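Local coordinates for regulatory Subunit of Protein Kinase A (cAMP-dependent) from Euglena gracilis (Euglena gracilis, PDB 6RSX) that binds cyclic AMP in two tandem cyclic nucleotide-binding domains and, as a regulatory subunit, probably controls the kinase activity of protein kinase A, at residues S204-I209 with C258-R263. Sequence-based numbering, arbitrary orientation.
Sequences SFYIII and CVSLDR
Two central strands of the jelly-roll-like beta-barrel in the second cyclic nucleotide-binding domain, 204-208 and 256-262, run antiparallel here. Phe205 pairs with Leu261 and Ile207 with Val259 as hydrogen-bonded pairs. The four bonds are nearly straight; the straightest, 172° at the hydrogen, runs from Ile207 N to Val259 O (2.9 Å), almost along the C=O axis. Between these pairs, Tyr206 and Ser260 form a non-hydrogen-bonded pair. Ser260 CA also makes a bent CA-H...O contact with Phe205 O (3.0 Å). Phe205, Ile207, Val259 and Leu261 share one face: Ile207 and Val259 pack on Phe162 of helix 149-165, Phe205 and Ile207 on Leu168, Ile207 and Leu261 on Leu184, and the side chain of Phe205 lies about 6 Å from bound cAMP. Tyr206, Ser260 and Cys258 lie on the other face. Followed outward, Tyr206 CB sits 4.2 Å from Val259 O; chi1 of -64° sets CG beside its own backbone N, CD2 then passes 3.7 Å from Ser260 CB, and CE2 closes to 3.6 Å from the same carbon, which approaches the ring obliquely. Cys258 CB lies at the ring edge, while the Phe235 ring meets it with planes about 10° apart. Asp262 N-caps helix 263-269 through OD1 to Ser265 N, and its OD2 forms a salt bridge with Arg46 NH1. At the other end, where the chain turns a corner, Ile209 crosses Val259 at about a right angle, its CD1 3.8 Å from Val259 CG1.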
loop_
_atom_site.group_PDB
_atom_site.type_symbol
_atom_site.label_atom_id
_atom_site.label_comp_id
_atom_site.label_asym_id
_atom_site.label_seq_id
_atom_site.Cartn_x
_atom_site.Cartn_y
_atom_site.Cartn_z
ATOM N N SER A 204 2.304 -5.669 12.440
ATOM C CA SER A 204 2.902 -4.997 11.296
ATOM C C SER A 204 4.190 -5.688 10.868
ATOM O O SER A 204 4.799 -6.481 11.610
ATOM C CB SER A 204 3.180 -3.521 11.602
ATOM O OG SER A 204 1.965 -2.842 11.855
ATOM N N PHE A 205 4.590 -5.351 9.647
ATOM C CA PHE A 205 5.808 -5.805 8.995
ATOM C C PHE A 205 6.737 -4.603 8.869
ATOM O O PHE A 205 6.293 -3.504 8.515
ATOM C CB PHE A 205 5.461 -6.384 7.613
ATOM C CG PHE A 205 6.650 -6.742 6.786
ATOM C CD1 PHE A 205 7.468 -7.808 7.144
ATOM C CD2 PHE A 205 6.971 -6.008 5.650
ATOM C CE1 PHE A 205 8.581 -8.145 6.373
ATOM C CE2 PHE A 205 8.074 -6.344 4.875
ATOM C CZ PHE A 205 8.874 -7.414 5.219
ATOM N N TYR A 206 8.020 -4.800 9.162
ATOM C CA TYR A 206 8.942 -3.675 9.266
ATOM C C TYR A 206 10.139 -3.865 8.357
ATOM O O TYR A 206 10.673 -4.979 8.244
ATOM C CB TYR A 206 9.442 -3.531 10.716
ATOM C CG TYR A 206 8.334 -3.200 11.664
ATOM C CD1 TYR A 206 7.542 -4.220 12.204
ATOM C CD2 TYR A 206 8.054 -1.864 11.996
ATOM C CE1 TYR A 206 6.494 -3.895 13.087
ATOM C CE2 TYR A 206 7.038 -1.545 12.861
ATOM C CZ TYR A 206 6.267 -2.569 13.400
ATOM O OH TYR A 206 5.244 -2.262 14.254
ATOM N N ILE A 207 10.592 -2.765 7.750
ATOM C CA ILE A 207 11.865 -2.724 7.031
ATOM C C ILE A 207 12.729 -1.651 7.677
ATOM O O ILE A 207 12.288 -0.507 7.854
ATOM C CB ILE A 207 11.676 -2.431 5.523
ATOM C CG1 ILE A 207 10.653 -3.372 4.895
ATOM C CG2 ILE A 207 13.009 -2.569 4.781
ATOM C CD1 ILE A 207 9.277 -2.737 4.781
ATOM N N ILE A 208 13.971 -2.003 8.002
ATOM C CA ILE A 208 14.869 -1.059 8.652
ATOM C C ILE A 208 15.499 -0.142 7.610
ATOM O O ILE A 208 16.082 -0.619 6.626
ATOM C CB ILE A 208 15.955 -1.813 9.430
ATOM C CG1 ILE A 208 15.270 -2.761 10.419
ATOM C CG2 ILE A 208 16.894 -0.805 10.089
ATOM C CD1 ILE A 208 16.205 -3.831 10.978
ATOM N N ILE A 209 15.388 1.165 7.832
ATOM C CA ILE A 209 16.105 2.141 7.014
ATOM C C ILE A 209 17.502 2.352 7.593
ATOM O O ILE A 209 18.505 2.195 6.897
ATOM C CB ILE A 209 15.350 3.475 6.920
ATOM C CG1 ILE A 209 13.974 3.241 6.286
ATOM C CG2 ILE A 209 16.161 4.458 6.095
ATOM C CD1 ILE A 209 13.045 4.433 6.427
ATOM N N CYS A 258 12.495 3.000 10.745
ATOM C CA CYS A 258 11.908 1.939 9.959
ATOM C C CYS A 258 10.765 2.499 9.129
ATOM O O CYS A 258 10.343 3.652 9.284
ATOM C CB CYS A 258 11.387 0.814 10.851
ATOM S SG CYS A 258 12.728 -0.040 11.747
ATOM N N VAL A 259 10.275 1.672 8.228
ATOM C CA VAL A 259 8.944 1.871 7.673
ATOM C C VAL A 259 8.196 0.564 7.854
ATOM O O VAL A 259 8.792 -0.527 7.881
ATOM C CB VAL A 259 8.954 2.304 6.183
ATOM C CG1 VAL A 259 9.302 3.781 6.059
ATOM C CG2 VAL A 259 9.940 1.451 5.409
ATOM N N SER A 260 6.881 0.673 7.989
ATOM C CA SER A 260 6.064 -0.492 8.281
ATOM C C SER A 260 4.875 -0.608 7.336
ATOM O O SER A 260 4.422 0.363 6.722
ATOM C CB SER A 260 5.560 -0.460 9.724
ATOM O OG SER A 260 4.680 0.616 9.918
ATOM N N LEU A 261 4.383 -1.838 7.232
ATOM C CA LEU A 261 3.114 -2.158 6.592
ATOM C C LEU A 261 2.215 -2.798 7.631
ATOM O O LEU A 261 2.646 -3.730 8.337
ATOM C CB LEU A 261 3.298 -3.118 5.418
ATOM C CG LEU A 261 4.116 -2.688 4.221
ATOM C CD1 LEU A 261 4.185 -3.839 3.246
ATOM C CD2 LEU A 261 3.428 -1.428 3.571
ATOM N N ASP A 262 0.977 -2.310 7.732
ATOM C CA ASP A 262 0.053 -2.985 8.636
ATOM C C ASP A 262 -0.454 -4.277 7.995
ATOM O O ASP A 262 -0.236 -4.538 6.812
ATOM C CB ASP A 262 -1.089 -2.040 9.061
ATOM C CG ASP A 262 -2.093 -1.744 7.943
ATOM O OD1 ASP A 262 -2.137 -2.453 6.916
ATOM O OD2 ASP A 262 -2.857 -0.763 8.104
ATOM N N ARG A 263 -1.104 -5.121 8.804
ATOM C CA ARG A 263 -1.480 -6.455 8.334
ATOM C C ARG A 263 -2.245 -6.406 7.008
ATOM O O ARG A 263 -1.978 -7.191 6.088
ATOM C CB ARG A 263 -2.318 -7.163 9.391
ATOM C CG ARG A 263 -2.847 -8.482 8.908
ATOM C CD ARG A 263 -3.738 -9.154 9.943
ATOM N NE ARG A 263 -3.095 -9.287 11.248
ATOM C CZ ARG A 263 -2.428 -10.368 11.660
ATOM N NH1 ARG A 263 -1.892 -10.389 12.877
ATOM N NH2 ARG A 263 -2.292 -11.429 10.863
#